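Local coordinates for protein transmembrane beta-barrels (Synthetic construct, PDB 6X9Z) that is a de novo designed protein that folds into a closed eight-stranded beta-barrel, intended to span a membrane, at residues S33-G41 and E53-K61. Sequence-based numbering, arbitrary orientation.
Sequences SPYLFLDVG and EVGGGVSYK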
ATOM      1  N   SER A  33     -16.105   0.154   1.814  1.00 30.53           N
ATOM      2  CA  SER A  33     -17.054  -0.533   2.682  1.00 30.96           C
ATOM      3  C   SER A  33     -16.391  -0.700   4.047  1.00 31.28           C
ATOM      4  O   SER A  33     -15.236  -0.290   4.230  1.00 31.62           O
ATOM      5  CB  SER A  33     -17.471  -1.888   2.079  1.00 30.89           C
ATOM      6  OG  SER A  33     -16.367  -2.763   1.940  1.00 31.02           O
ATOM      7  N   PRO A  34     -17.097  -1.264   5.040  1.00 32.17           N
ATOM      8  CA  PRO A  34     -16.455  -1.449   6.356  1.00 32.00           C
ATOM      9  C   PRO A  34     -15.147  -2.222   6.336  1.00 32.03           C
ATOM     10  O   PRO A  34     -14.302  -1.991   7.211  0.41 31.94           O
ATOM     11  CB  PRO A  34     -17.531  -2.191   7.156  1.00 32.92           C
ATOM     12  CG  PRO A  34     -18.786  -1.618   6.644  1.00 34.06           C
ATOM     13  CD  PRO A  34     -18.563  -1.418   5.150  1.00 33.06           C
ATOM     14  N   TYR A  35     -14.936  -3.124   5.378  1.00 31.20           N
ATOM     15  CA  TYR A  35     -13.734  -3.948   5.381  1.00 31.46           C
ATOM     16  C   TYR A  35     -12.961  -3.954   4.069  1.00 30.72           C
ATOM     17  O   TYR A  35     -11.790  -4.348   4.080  0.80 30.96           O
ATOM     18  CB  TYR A  35     -14.081  -5.395   5.774  1.00 32.40           C
ATOM     19  CG  TYR A  35     -14.702  -5.505   7.158  1.00 32.92           C
ATOM     20  CD1 TYR A  35     -16.017  -5.929   7.326  1.00 33.67           C
ATOM     21  CD2 TYR A  35     -13.977  -5.162   8.292  1.00 33.04           C
ATOM     22  CE1 TYR A  35     -16.587  -6.019   8.591  1.00 34.45           C
ATOM     23  CE2 TYR A  35     -14.535  -5.251   9.556  1.00 33.98           C
ATOM     24  CZ  TYR A  35     -15.839  -5.677   9.700  1.00 34.79           C
ATOM     25  OH  TYR A  35     -16.391  -5.764  10.958  1.00 34.42           O
ATOM     26  N   LEU A  36     -13.543  -3.512   2.959  1.00 30.71           N
ATOM     27  CA  LEU A  36     -12.847  -3.507   1.680  1.00 31.03           C
ATOM     28  C   LEU A  36     -12.332  -2.110   1.351  1.00 31.08           C
ATOM     29  O   LEU A  36     -12.867  -1.101   1.815  1.00 29.94           O
ATOM     30  CB  LEU A  36     -13.758  -3.999   0.550  1.00 31.06           C
ATOM     31  CG  LEU A  36     -14.323  -5.411   0.729  1.00 30.61           C
ATOM     32  CD1 LEU A  36     -15.159  -5.829  -0.471  1.00 30.38           C
ATOM     33  CD2 LEU A  36     -13.207  -6.407   0.991  1.00 30.25           C
ATOM     34  N   PHE A  37     -11.275  -2.062   0.547  1.00 30.42           N
ATOM     35  CA  PHE A  37     -10.731  -0.788   0.113  1.00 30.64           C
ATOM     36  C   PHE A  37     -10.105  -0.952  -1.263  1.00 31.51           C
ATOM     37  O   PHE A  37      -9.696  -2.050  -1.648  1.00 30.70           O
ATOM     38  CB  PHE A  37      -9.700  -0.230   1.107  1.00 30.72           C
ATOM     39  CG  PHE A  37      -8.463  -1.080   1.261  1.00 30.89           C
ATOM     40  CD1 PHE A  37      -7.315  -0.791   0.540  1.00 31.21           C
ATOM     41  CD2 PHE A  37      -8.443  -2.149   2.143  1.00 30.74           C
ATOM     42  CE1 PHE A  37      -6.179  -1.563   0.685  1.00 31.26           C
ATOM     43  CE2 PHE A  37      -7.309  -2.927   2.287  1.00 30.62           C
ATOM     44  CZ  PHE A  37      -6.175  -2.630   1.562  1.00 30.82           C
ATOM     45  N   LEU A  38     -10.062   0.150  -2.002  1.00 30.44           N
ATOM     46  CA  LEU A  38      -9.355   0.222  -3.268  1.00 31.44           C
ATOM     47  C   LEU A  38      -8.007   0.887  -3.044  1.00 32.19           C
ATOM     48  O   LEU A  38      -7.837   1.695  -2.127  1.00 31.94           O
ATOM     49  CB  LEU A  38     -10.164   0.993  -4.313  1.00 30.46           C
ATOM     50  CG  LEU A  38     -11.521   0.362  -4.638  1.00 30.41           C
ATOM     51  CD1 LEU A  38     -12.333   1.236  -5.588  1.00 29.94           C
ATOM     52  CD2 LEU A  38     -11.336  -1.034  -5.216  1.00 30.08           C
ATOM     53  N   ASP A  39      -7.043   0.517  -3.880  1.00 32.86           N
ATOM     54  CA  ASP A  39      -5.691   1.047  -3.791  1.00 33.54           C
ATOM     55  C   ASP A  39      -5.228   1.380  -5.198  1.00 34.12           C
ATOM     56  O   ASP A  39      -5.315   0.541  -6.099  1.00 34.88           O
ATOM     57  CB  ASP A  39      -4.744   0.041  -3.128  1.00 33.64           C
ATOM     58  CG  ASP A  39      -3.434   0.667  -2.687  1.00 35.13           C
ATOM     59  OD1 ASP A  39      -2.930   1.574  -3.384  0.61 35.08           O
ATOM     60  OD2 ASP A  39      -2.901   0.248  -1.638  0.52 35.39           O
ATOM     61  N   VAL A  40      -4.778   2.612  -5.386  1.00 34.16           N
ATOM     62  CA  VAL A  40      -4.107   3.044  -6.601  1.00 35.36           C
ATOM     63  C   VAL A  40      -2.829   3.747  -6.180  1.00 35.73           C
ATOM     64  O   VAL A  40      -2.757   4.360  -5.110  1.00 34.89           O
ATOM     65  CB  VAL A  40      -4.984   3.973  -7.469  1.00 36.31           C
ATOM     66  CG1 VAL A  40      -6.236   3.242  -7.938  1.00 36.19           C
ATOM     67  CG2 VAL A  40      -5.359   5.225  -6.693  1.00 35.85           C
ATOM     68  N   GLY A  41      -1.810   3.648  -7.025  1.00 36.05           N
ATOM     69  CA  GLY A  41      -0.546   4.270  -6.704  1.00 36.27           C
ATOM     70  C   GLY A  41       0.419   4.292  -7.867  1.00 37.53           C
ATOM     71  O   GLY A  41       0.394   3.408  -8.727  1.00 39.00           O
ATOM     72  N   GLU A  53      -0.005   1.054 -10.286  1.00 41.35           N
ATOM     73  CA  GLU A  53      -0.500  -0.033  -9.452  1.00 41.56           C
ATOM     74  C   GLU A  53      -1.973   0.182  -9.138  1.00 39.98           C
ATOM     75  O   GLU A  53      -2.373   1.281  -8.741  1.00 39.08           O
ATOM     76  CB  GLU A  53       0.307  -0.138  -8.160  1.00 43.61           C
ATOM     77  CG  GLU A  53      -0.258  -1.120  -7.160  1.00 46.53           C
ATOM     78  CD  GLU A  53       0.602  -1.227  -5.918  1.00 58.32           C
ATOM     79  OE1 GLU A  53       1.847  -1.243  -6.059  1.00 55.18           O
ATOM     80  OE2 GLU A  53       0.035  -1.279  -4.803  1.00 57.06           O
ATOM     81  N   VAL A  54      -2.772  -0.867  -9.329  1.00 39.48           N
ATOM     82  CA  VAL A  54      -4.202  -0.848  -9.042  1.00 37.31           C
ATOM     83  C   VAL A  54      -4.564  -2.157  -8.356  1.00 36.92           C
ATOM     84  O   VAL A  54      -4.148  -3.233  -8.800  1.00 37.56           O
ATOM     85  CB  VAL A  54      -5.051  -0.652 -10.316  1.00 37.41           C
ATOM     86  CG1 VAL A  54      -6.518  -0.931 -10.032  1.00 36.60           C
ATOM     87  CG2 VAL A  54      -4.882   0.759 -10.854  1.00 38.06           C
ATOM     88  N   GLY A  55      -5.322  -2.066  -7.272  1.00 35.68           N
ATOM     89  CA  GLY A  55      -5.748  -3.252  -6.563  1.00 34.33           C
ATOM     90  C   GLY A  55      -6.546  -2.866  -5.340  1.00 33.37           C
ATOM     91  O   GLY A  55      -7.032  -1.741  -5.228  1.00 32.88           O
ATOM     92  N   GLY A  56      -6.661  -3.809  -4.418  1.00 33.48           N
ATOM     93  CA  GLY A  56      -7.344  -3.546  -3.169  1.00 32.74           C
ATOM     94  C   GLY A  56      -7.227  -4.742  -2.255  1.00 32.27           C
ATOM     95  O   GLY A  56      -6.507  -5.700  -2.544  1.00 32.80           O
ATOM     96  N   GLY A  57      -7.945  -4.682  -1.143  1.00 31.92           N
ATOM     97  CA  GLY A  57      -7.923  -5.795  -0.219  1.00 31.96           C
ATOM     98  C   GLY A  57      -8.892  -5.608   0.922  1.00 31.41           C
ATOM     99  O   GLY A  57      -9.864  -4.856   0.820  1.00 31.15           O
ATOM    100  N   VAL A  58      -8.614  -6.319   2.011  1.00 31.01           N
ATOM    101  CA  VAL A  58      -9.440  -6.294   3.208  1.00 30.90           C
ATOM    102  C   VAL A  58      -8.660  -5.608   4.319  1.00 31.09           C
ATOM    103  O   VAL A  58      -7.432  -5.719   4.401  1.00 30.51           O
ATOM    104  CB  VAL A  58      -9.868  -7.717   3.625  1.00 30.92           C
ATOM    105  CG1 VAL A  58     -10.994  -7.660   4.648  1.00 31.78           C
ATOM    106  CG2 VAL A  58     -10.285  -8.514   2.408  1.00 30.84           C
ATOM    107  N   SER A  59      -9.379  -4.880   5.172  1.00 30.70           N
ATOM    108  CA  SER A  59      -8.746  -4.189   6.285  1.00 30.81           C
ATOM    109  C   SER A  59      -9.773  -3.956   7.384  1.00 31.63           C
ATOM    110  O   SER A  59     -10.954  -3.748   7.101  1.00 31.47           O
ATOM    111  CB  SER A  59      -8.138  -2.857   5.837  1.00 30.78           C
ATOM    112  OG  SER A  59      -7.435  -2.237   6.901  1.00 31.12           O
ATOM    113  N   TYR A  60      -9.310  -4.002   8.629  1.00 31.45           N
ATOM    114  CA  TYR A  60     -10.127  -3.683   9.789  1.00 31.65           C
ATOM    115  C   TYR A  60      -9.217  -3.089  10.851  1.00 31.46           C
ATOM    116  O   TYR A  60      -7.990  -3.096  10.718  1.00 31.19           O
ATOM    117  CB  TYR A  60     -10.868  -4.912  10.332  1.00 31.88           C
ATOM    118  CG  TYR A  60     -10.010  -5.883  11.123  1.00 32.32           C
ATOM    119  CD1 TYR A  60     -10.204  -6.059  12.493  1.00 32.08           C
ATOM    120  CD2 TYR A  60      -9.013  -6.626  10.503  1.00 32.11           C
ATOM    121  CE1 TYR A  60      -9.429  -6.951  13.223  1.00 31.58           C
ATOM    122  CE2 TYR A  60      -8.233  -7.519  11.224  1.00 32.12           C
ATOM    123  CZ  TYR A  60      -8.446  -7.681  12.579  1.00 32.12           C
ATOM    124  OH  TYR A  60      -7.667  -8.571  13.288  1.00 32.20           O
ATOM    125  N   LYS A  61      -9.829  -2.576  11.911  1.00 31.70           N
ATOM    126  CA  LYS A  61      -9.106  -1.922  12.995  1.00 31.98           C
ATOM    127  C   LYS A  61      -9.138  -2.819  14.225  1.00 32.69           C
ATOM    128  O   LYS A  61     -10.214  -3.136  14.743  0.86 32.59           O
ATOM    129  CB  LYS A  61      -9.706  -0.552  13.289  1.00 32.33           C
ATOM    130  CG  LYS A  61      -9.618   0.414  12.125  1.00 32.39           C
ATOM    131  CD  LYS A  61     -10.255   1.756  12.457  1.00 33.86           C
ATOM    132  CE  LYS A  61     -10.213   2.680  11.249  1.00 33.60           C
ATOM    133  NZ  LYS A  61     -10.946   3.951  11.469  1.00 34.29           N
TER
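Phe37 lies flat over Gly57 within an antiparallel beta hairpin of the eight-stranded barrel, where strand 36-41 runs at 157° to strand 53-59. Two backbone bonds tie this hydrogen-bonded pair, Phe37 N to Gly57 O and Gly57 N to Phe37 O. With chi1 at 64°, CG sits between the backbone N and the carbonyl carbon, and the ring leans across the neighbouring strand: Gly57 N stands 3.8 Å above the ring plane, over its centre. Gly57 has no side chain to obstruct the ring; a CB there would come to 3.6 Å from Phe37 CZ. Ser59 CB packs obliquely against the ring, 3.6 Å from Phe37 CE2. Replacing Phe37 by an alanine removes the ring, which would probably open a gap over Gly57 and strip Ser59 CB of its contact with CE2. On this interior face Asp39 follows, its carboxylate held by Tyr11, Gln29 and Lys71. The outer face, consistent with lipid contact, carries apolar bumps: Leu36 CD2 meets Val58 CG2 at 3.9 Å, and Val40 lies alongside Val54, pointing the same way. Between these pairs, Leu38 and Gly56 form a non-hydrogen-bonded pair, their CA atoms 4.3 Å apart. Just before strand 36-41, the Tyr35 ring turns its edge to Ser59 O, 3.5 Å from Tyr35 CD2.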